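Long-range contact in putative L-alanine-DL-glutamate epimerase (Burkholderia xenovorans, PDB 3GO2), which probably works as a magnesium-dependent racemase or epimerase of the mandelate racemase/muconate lactonizing enzyme family: residues Ile31-Ser43 with Pro317-Asn329. Sequence-based numbering, arbitrary orientation.
Sequences IVGWSEFDEGFGS and PHNFYGHLCTMIN
The N-terminal capping domain meets the barrel domain where Glu36, on the last strand of the small antiparallel sheet (32-37), reaches the start of helix 323-335. With CG anti to the backbone N (chi1 179°) and an extended chain beyond it, the carboxylate arrives at the first turn, where peptide N-H groups still lack helical partners. Gly322 N, at the N-cap, donates a hydrogen bond to Glu36 OE2 (2.9 Å) on its syn side, somewhat out of the carboxylate plane, and Cys325 N donates to Glu36 OE1 (3.2 Å) from above that plane. The helix end should favour the negative charge, and Gly322, with no side chain, lets the acid come close. Cys325 SG lies against Glu36 CD, 3.4 Å away, while Leu324 CD2 lies over the Ser35 backbone, 3.5 Å from Ser35 C, and also reaches Trp34 CB. In the enolase superfamily the capping domain closes over the C-terminal ends of the barrel strands, and the loop after strand 32-37 does so here. Asp38 OD2 accepts from Phe41 N (2.8 Å) in an Asx motif that shapes this loop; Asp38 CB lies 3.5 Å from Tyr321 CE1, the side chains crossing at about a right angle. Phe41 presents one ring face to the edge of Phe320, Phe320 CZ lying 3.8 Å from Phe41 CG with the planes at 76°; the edge of His318 also turns toward the Phe41 face, in an offset edge-to-face pair. His318 ND1 is hydrogen-bonded to Asp292 OD1 and its side chain touches the magnesium ligand Glu269, and Pro78 of a second subunit packs on Phe41.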
ATOM      1  N   ILE A  31      24.926 -42.279 -23.822  1.00 19.16           N
ATOM      2  CA  ILE A  31      24.471 -41.995 -22.460  1.00 19.23           C
ATOM      3  C   ILE A  31      22.958 -41.829 -22.494  1.00 17.15           C
ATOM      4  O   ILE A  31      22.432 -41.201 -23.416  1.00 17.53           O
ATOM      5  CB  ILE A  31      25.088 -40.689 -21.912  1.00 19.57           C
ATOM      6  CG1 ILE A  31      26.616 -40.803 -21.798  1.00 22.96           C
ATOM      7  CG2 ILE A  31      24.469 -40.337 -20.547  1.00 19.65           C
ATOM      8  CD1 ILE A  31      27.067 -41.591 -20.643  1.00 23.35           C
ATOM      9  N   VAL A  32      22.272 -42.412 -21.498  1.00 16.06           N
ATOM     10  CA  VAL A  32      20.828 -42.301 -21.380  1.00 15.95           C
ATOM     11  C   VAL A  32      20.479 -41.538 -20.110  1.00 15.04           C
ATOM     12  O   VAL A  32      20.877 -41.943 -19.018  1.00 16.55           O
ATOM     13  CB  VAL A  32      20.141 -43.662 -21.357  1.00 16.26           C
ATOM     14  CG1 VAL A  32      18.648 -43.523 -21.143  1.00 16.63           C
ATOM     15  CG2 VAL A  32      20.454 -44.430 -22.661  1.00 16.95           C
ATOM     16  N   GLY A  33      19.770 -40.424 -20.282  1.00 14.94           N
ATOM     17  CA  GLY A  33      19.222 -39.653 -19.173  1.00 13.99           C
ATOM     18  C   GLY A  33      17.731 -39.957 -19.039  1.00 14.51           C
ATOM     19  O   GLY A  33      17.011 -40.069 -20.041  1.00 14.90           O
ATOM     20  N   TRP A  34      17.287 -40.068 -17.786  1.00 13.54           N
ATOM     21  CA  TRP A  34      15.915 -40.397 -17.451  1.00 13.52           C
ATOM     22  C   TRP A  34      15.289 -39.374 -16.526  1.00 13.64           C
ATOM     23  O   TRP A  34      15.966 -38.792 -15.656  1.00 13.49           O
ATOM     24  CB  TRP A  34      15.874 -41.710 -16.672  1.00 14.13           C
ATOM     25  CG  TRP A  34      16.198 -42.962 -17.437  1.00 15.52           C
ATOM     26  CD1 TRP A  34      17.395 -43.637 -17.452  1.00 14.21           C
ATOM     27  CD2 TRP A  34      15.301 -43.722 -18.240  1.00 16.02           C
ATOM     28  NE1 TRP A  34      17.290 -44.764 -18.222  1.00 16.87           N
ATOM     29  CE2 TRP A  34      16.014 -44.834 -18.722  1.00 15.20           C
ATOM     30  CE3 TRP A  34      13.966 -43.562 -18.614  1.00 15.65           C
ATOM     31  CZ2 TRP A  34      15.431 -45.780 -19.543  1.00 17.32           C
ATOM     32  CZ3 TRP A  34      13.389 -44.510 -19.434  1.00 17.54           C
ATOM     33  CH2 TRP A  34      14.125 -45.606 -19.881  1.00 17.97           C
ATOM     34  N   SER A  35      13.997 -39.159 -16.722  1.00 13.18           N
ATOM     35  CA  SER A  35      13.173 -38.528 -15.684  1.00 13.31           C
ATOM     36  C   SER A  35      11.870 -39.277 -15.539  1.00 13.35           C
ATOM     37  O   SER A  35      11.533 -40.149 -16.348  1.00 12.73           O
ATOM     38  CB  SER A  35      12.896 -37.057 -16.044  1.00 13.29           C
ATOM     39  OG  SER A  35      12.033 -36.973 -17.169  1.00 14.18           O
ATOM     40  N   GLU A  36      11.135 -38.939 -14.493  1.00 13.98           N
ATOM     41  CA  GLU A  36       9.800 -39.483 -14.272  1.00 14.20           C
ATOM     42  C   GLU A  36       8.864 -38.285 -14.230  1.00 14.54           C
ATOM     43  O   GLU A  36       9.257 -37.235 -13.759  1.00 14.89           O
ATOM     44  CB  GLU A  36       9.735 -40.338 -13.011  1.00 15.22           C
ATOM     45  CG  GLU A  36       8.339 -40.912 -12.737  1.00 14.68           C
ATOM     46  CD  GLU A  36       8.279 -41.787 -11.495  1.00 17.35           C
ATOM     47  OE1 GLU A  36       9.334 -42.160 -10.980  1.00 15.47           O
ATOM     48  OE2 GLU A  36       7.143 -42.101 -11.044  1.00 17.09           O
ATOM     49  N   PHE A  37       7.684 -38.416 -14.821  1.00 14.50           N
ATOM     50  CA  PHE A  37       6.639 -37.381 -14.762  1.00 14.62           C
ATOM     51  C   PHE A  37       5.266 -38.033 -14.535  1.00 14.99           C
ATOM     52  O   PHE A  37       5.148 -39.246 -14.475  1.00 14.25           O
ATOM     53  CB  PHE A  37       6.670 -36.481 -16.008  1.00 14.81           C
ATOM     54  CG  PHE A  37       6.276 -37.150 -17.300  1.00 14.57           C
ATOM     55  CD1 PHE A  37       4.973 -37.044 -17.807  1.00 15.24           C
ATOM     56  CD2 PHE A  37       7.197 -37.868 -18.020  1.00 13.96           C
ATOM     57  CE1 PHE A  37       4.629 -37.619 -19.032  1.00 15.89           C
ATOM     58  CE2 PHE A  37       6.849 -38.474 -19.224  1.00 15.21           C
ATOM     59  CZ  PHE A  37       5.557 -38.365 -19.718  1.00 15.95           C
ATOM     60  N   ASP A  38       4.228 -37.216 -14.391  1.00 15.20           N
ATOM     61  CA  ASP A  38       2.917 -37.672 -13.993  1.00 16.49           C
ATOM     62  C   ASP A  38       1.838 -36.966 -14.796  1.00 16.78           C
ATOM     63  O   ASP A  38       1.965 -35.769 -15.101  1.00 16.72           O
ATOM     64  CB  ASP A  38       2.755 -37.393 -12.500  1.00 16.95           C
ATOM     65  CG  ASP A  38       1.367 -37.649 -12.001  1.00 19.51           C
ATOM     66  OD1 ASP A  38       1.092 -38.820 -11.651  1.00 22.92           O
ATOM     67  OD2 ASP A  38       0.570 -36.675 -11.942  1.00 21.25           O
ATOM     68  N   GLU A  39       0.784 -37.703 -15.125  1.00 17.68           N
ATOM     69  CA  GLU A  39      -0.423 -37.112 -15.719  1.00 17.72           C
ATOM     70  C   GLU A  39      -1.649 -37.269 -14.819  1.00 17.81           C
ATOM     71  O   GLU A  39      -2.657 -36.571 -15.010  1.00 18.35           O
ATOM     72  CB  GLU A  39      -0.732 -37.737 -17.062  1.00 18.01           C
ATOM     73  CG  GLU A  39       0.278 -37.382 -18.133  1.00 20.06           C
ATOM     74  CD  GLU A  39      -0.088 -37.866 -19.497  1.00 23.28           C
ATOM     75  OE1 GLU A  39      -1.115 -38.552 -19.633  1.00 29.33           O
ATOM     76  OE2 GLU A  39       0.662 -37.557 -20.442  1.00 22.39           O
ATOM     77  N   GLY A  40      -1.568 -38.176 -13.854  1.00 18.85           N
ATOM     78  CA  GLY A  40      -2.689 -38.441 -12.933  1.00 18.98           C
ATOM     79  C   GLY A  40      -3.158 -37.321 -12.024  1.00 19.65           C
ATOM     80  O   GLY A  40      -4.360 -37.224 -11.747  1.00 20.62           O
ATOM     81  N   PHE A  41      -2.236 -36.483 -11.559  1.00 19.48           N
ATOM     82  CA  PHE A  41      -2.566 -35.386 -10.642  1.00 18.95           C
ATOM     83  C   PHE A  41      -3.037 -34.173 -11.434  1.00 18.95           C
ATOM     84  O   PHE A  41      -2.425 -33.106 -11.405  1.00 19.50           O
ATOM     85  CB  PHE A  41      -1.378 -35.047  -9.755  1.00 19.56           C
ATOM     86  CG  PHE A  41      -1.739 -34.269  -8.500  1.00 19.70           C
ATOM     87  CD1 PHE A  41      -2.684 -34.760  -7.611  1.00 19.91           C
ATOM     88  CD2 PHE A  41      -1.080 -33.086  -8.180  1.00 20.56           C
ATOM     89  CE1 PHE A  41      -3.015 -34.064  -6.459  1.00 21.42           C
ATOM     90  CE2 PHE A  41      -1.396 -32.389  -7.016  1.00 21.12           C
ATOM     91  CZ  PHE A  41      -2.376 -32.890  -6.158  1.00 21.47           C
ATOM     92  N   GLY A  42      -4.135 -34.367 -12.143  1.00 18.31           N
ATOM     93  CA  GLY A  42      -4.830 -33.279 -12.822  1.00 17.87           C
ATOM     94  C   GLY A  42      -4.140 -32.782 -14.070  1.00 17.09           C
ATOM     95  O   GLY A  42      -4.413 -31.659 -14.512  1.00 17.20           O
ATOM     96  N   SER A  43      -3.309 -33.632 -14.684  1.00 15.77           N
ATOM     97  CA  SER A  43      -2.386 -33.168 -15.719  1.00 15.48           C
ATOM     98  C   SER A  43      -2.441 -33.979 -17.021  1.00 15.56           C
ATOM     99  O   SER A  43      -1.416 -34.457 -17.503  1.00 15.47           O
ATOM    100  CB  SER A  43      -0.953 -33.167 -15.155  1.00 14.38           C
ATOM    101  OG  SER A  43      -0.830 -32.365 -14.001  1.00 13.85           O
ATOM    102  N   PRO A 317      10.241 -30.623  -1.043  1.00 13.37           N
ATOM    103  CA  PRO A 317       9.796 -31.211  -2.316  1.00 14.16           C
ATOM    104  C   PRO A 317       8.464 -31.921  -2.243  1.00 13.86           C
ATOM    105  O   PRO A 317       8.102 -32.491  -1.197  1.00 14.21           O
ATOM    106  CB  PRO A 317      10.879 -32.253  -2.634  1.00 14.36           C
ATOM    107  CG  PRO A 317      11.893 -32.102  -1.652  1.00 16.42           C
ATOM    108  CD  PRO A 317      11.503 -31.202  -0.569  1.00 14.27           C
ATOM    109  N   HIS A 318       7.727 -31.856  -3.357  1.00 13.43           N
ATOM    110  CA  HIS A 318       6.522 -32.634  -3.565  1.00 13.68           C
ATOM    111  C   HIS A 318       6.964 -33.965  -4.179  1.00 13.72           C
ATOM    112  O   HIS A 318       7.548 -34.015  -5.270  1.00 14.47           O
ATOM    113  CB  HIS A 318       5.605 -31.878  -4.503  1.00 13.72           C
ATOM    114  CG  HIS A 318       4.244 -32.459  -4.622  1.00 13.93           C
ATOM    115  ND1 HIS A 318       3.441 -32.211  -5.711  1.00 15.82           N
ATOM    116  CD2 HIS A 318       3.507 -33.215  -3.768  1.00 14.78           C
ATOM    117  CE1 HIS A 318       2.269 -32.783  -5.524  1.00 16.99           C
ATOM    118  NE2 HIS A 318       2.284 -33.415  -4.365  1.00 16.56           N
ATOM    119  N   ASN A 319       6.703 -35.056  -3.474  1.00 14.32           N
ATOM    120  CA  ASN A 319       7.254 -36.337  -3.881  1.00 13.95           C
ATOM    121  C   ASN A 319       6.324 -37.459  -3.494  1.00 14.94           C
ATOM    122  O   ASN A 319       6.321 -37.874  -2.342  1.00 14.30           O
ATOM    123  CB  ASN A 319       8.613 -36.532  -3.209  1.00 14.31           C
ATOM    124  CG  ASN A 319       9.302 -37.791  -3.656  1.00 14.67           C
ATOM    125  OD1 ASN A 319       9.453 -38.020  -4.846  1.00 16.51           O
ATOM    126  ND2 ASN A 319       9.702 -38.626  -2.705  1.00 13.33           N
ATOM    127  N   PHE A 320       5.539 -37.937  -4.454  1.00 15.38           N
ATOM    128  CA  PHE A 320       4.531 -38.963  -4.180  1.00 15.81           C
ATOM    129  C   PHE A 320       4.314 -39.900  -5.379  1.00 15.65           C
ATOM    130  O   PHE A 320       3.218 -40.413  -5.621  1.00 15.72           O
ATOM    131  CB  PHE A 320       3.231 -38.318  -3.664  1.00 16.35           C
ATOM    132  CG  PHE A 320       2.389 -37.667  -4.716  1.00 17.36           C
ATOM    133  CD1 PHE A 320       1.135 -38.203  -5.050  1.00 19.80           C
ATOM    134  CD2 PHE A 320       2.823 -36.533  -5.382  1.00 19.23           C
ATOM    135  CE1 PHE A 320       0.349 -37.587  -6.024  1.00 21.26           C
ATOM    136  CE2 PHE A 320       2.035 -35.941  -6.359  1.00 21.30           C
ATOM    137  CZ  PHE A 320       0.823 -36.468  -6.682  1.00 21.63           C
ATOM    138  N   TYR A 321       5.397 -40.143  -6.103  1.00 15.83           N
ATOM    139  CA  TYR A 321       5.360 -40.902  -7.331  1.00 16.28           C
ATOM    140  C   TYR A 321       6.268 -42.131  -7.151  1.00 16.19           C
ATOM    141  O   TYR A 321       6.334 -42.712  -6.059  1.00 15.77           O
ATOM    142  CB  TYR A 321       5.862 -40.008  -8.464  1.00 17.27           C
ATOM    143  CG  TYR A 321       5.323 -38.573  -8.491  1.00 20.54           C
ATOM    144  CD1 TYR A 321       4.099 -38.293  -9.095  1.00 22.82           C
ATOM    145  CD2 TYR A 321       6.076 -37.497  -7.959  1.00 22.73           C
ATOM    146  CE1 TYR A 321       3.593 -36.952  -9.173  1.00 23.41           C
ATOM    147  CE2 TYR A 321       5.589 -36.148  -8.002  1.00 23.12           C
ATOM    148  CZ  TYR A 321       4.345 -35.895  -8.625  1.00 24.88           C
ATOM    149  OH  TYR A 321       3.835 -34.599  -8.724  1.00 22.37           O
ATOM    150  N   GLY A 322       6.991 -42.517  -8.199  1.00 16.29           N
ATOM    151  CA  GLY A 322       7.847 -43.696  -8.143  1.00 15.49           C
ATOM    152  C   GLY A 322       9.238 -43.424  -7.601  1.00 15.56           C
ATOM    153  O   GLY A 322       9.580 -42.295  -7.219  1.00 14.63           O
ATOM    154  N   HIS A 323      10.068 -44.467  -7.582  1.00 14.74           N
ATOM    155  CA  HIS A 323      11.421 -44.326  -7.020  1.00 15.15           C
ATOM    156  C   HIS A 323      12.260 -43.303  -7.745  1.00 13.56           C
ATOM    157  O   HIS A 323      13.087 -42.657  -7.130  1.00 13.90           O
ATOM    158  CB  HIS A 323      12.201 -45.651  -7.036  1.00 15.46           C
ATOM    159  CG  HIS A 323      11.757 -46.639  -6.010  1.00 16.80           C
ATOM    160  ND1 HIS A 323      11.047 -46.293  -4.878  1.00 16.80           N
ATOM    161  CD2 HIS A 323      11.941 -47.983  -5.944  1.00 19.49           C
ATOM    162  CE1 HIS A 323      10.828 -47.374  -4.155  1.00 17.36           C
ATOM    163  NE2 HIS A 323      11.359 -48.414  -4.781  1.00 17.35           N
ATOM    164  N   LEU A 324      12.118 -43.173  -9.060  1.00 13.33           N
ATOM    165  CA  LEU A 324      12.939 -42.186  -9.768  1.00 13.07           C
ATOM    166  C   LEU A 324      12.608 -40.757  -9.306  1.00 13.36           C
ATOM    167  O   LEU A 324      13.518 -39.945  -9.107  1.00 14.15           O
ATOM    168  CB  LEU A 324      12.842 -42.340 -11.278  1.00 13.60           C
ATOM    169  CG  LEU A 324      13.606 -41.323 -12.121  1.00 13.14           C
ATOM    170  CD1 LEU A 324      15.066 -41.209 -11.686  1.00 14.58           C
ATOM    171  CD2 LEU A 324      13.530 -41.682 -13.603  1.00 14.45           C
ATOM    172  N   CYS A 325      11.336 -40.454  -9.110  1.00 13.73           N
ATOM    173  CA  CYS A 325      10.970 -39.145  -8.546  1.00 13.76           C
ATOM    174  C   CYS A 325      11.603 -38.935  -7.182  1.00 13.72           C
ATOM    175  O   CYS A 325      12.044 -37.827  -6.870  1.00 13.57           O
ATOM    176  CB  CYS A 325       9.469 -38.969  -8.450  1.00 13.80           C
ATOM    177  SG  CYS A 325       8.688 -38.741 -10.069  1.00 17.28           S
ATOM    178  N   THR A 326      11.650 -39.982  -6.361  1.00 13.68           N
ATOM    179  CA  THR A 326      12.277 -39.851  -5.047  1.00 13.50           C
ATOM    180  C   THR A 326      13.747 -39.516  -5.185  1.00 14.00           C
ATOM    181  O   THR A 326      14.272 -38.644  -4.454  1.00 14.14           O
ATOM    182  CB  THR A 326      12.096 -41.136  -4.199  1.00 12.68           C
ATOM    183  OG1 THR A 326      10.706 -41.334  -3.940  1.00 13.05           O
ATOM    184  CG2 THR A 326      12.831 -41.020  -2.860  1.00 13.64           C
ATOM    185  N   MET A 327      14.425 -40.174  -6.131  1.00 14.48           N
ATOM    186  CA  MET A 327      15.860 -39.920  -6.319  1.00 14.85           C
ATOM    187  C   MET A 327      16.090 -38.526  -6.939  1.00 14.42           C
ATOM    188  O   MET A 327      17.035 -37.843  -6.586  1.00 14.46           O
ATOM    189  CB  MET A 327      16.508 -41.042  -7.119  1.00 14.60           C
ATOM    190  CG  MET A 327      16.443 -42.378  -6.439  1.00 15.54           C
ATOM    191  SD  MET A 327      17.171 -42.445  -4.753  1.00  9.09           S
ATOM    192  CE  MET A 327      17.921 -44.125  -4.821  1.00 17.95           C
ATOM    193  N   ILE A 328      15.195 -38.080  -7.807  1.00 13.92           N
ATOM    194  CA  ILE A 328      15.299 -36.718  -8.350  1.00 13.11           C
ATOM    195  C   ILE A 328      15.257 -35.709  -7.203  1.00 13.42           C
ATOM    196  O   ILE A 328      16.128 -34.828  -7.065  1.00 13.00           O
ATOM    197  CB  ILE A 328      14.169 -36.465  -9.379  1.00 12.82           C
ATOM    198  CG1 ILE A 328      14.440 -37.283 -10.631  1.00 13.33           C
ATOM    199  CG2 ILE A 328      14.067 -34.981  -9.804  1.00 13.46           C
ATOM    200  CD1 ILE A 328      13.263 -37.320 -11.610  1.00 12.37           C
ATOM    201  N   ASN A 329      14.237 -35.872  -6.372  1.00 13.22           N
ATOM    202  CA  ASN A 329      14.022 -35.002  -5.222  1.00 13.12           C
ATOM    203  C   ASN A 329      15.133 -35.113  -4.186  1.00 14.23           C
ATOM    204  O   ASN A 329      15.488 -34.118  -3.539  1.00 13.51           O
ATOM    205  CB  ASN A 329      12.653 -35.282  -4.624  1.00 13.23           C
ATOM    206  CG  ASN A 329      11.538 -34.642  -5.413  1.00 13.14           C
ATOM    207  OD1 ASN A 329      11.578 -33.435  -5.684  1.00 15.11           O
ATOM    208  ND2 ASN A 329      10.553 -35.435  -5.818  1.00 14.74           N
TER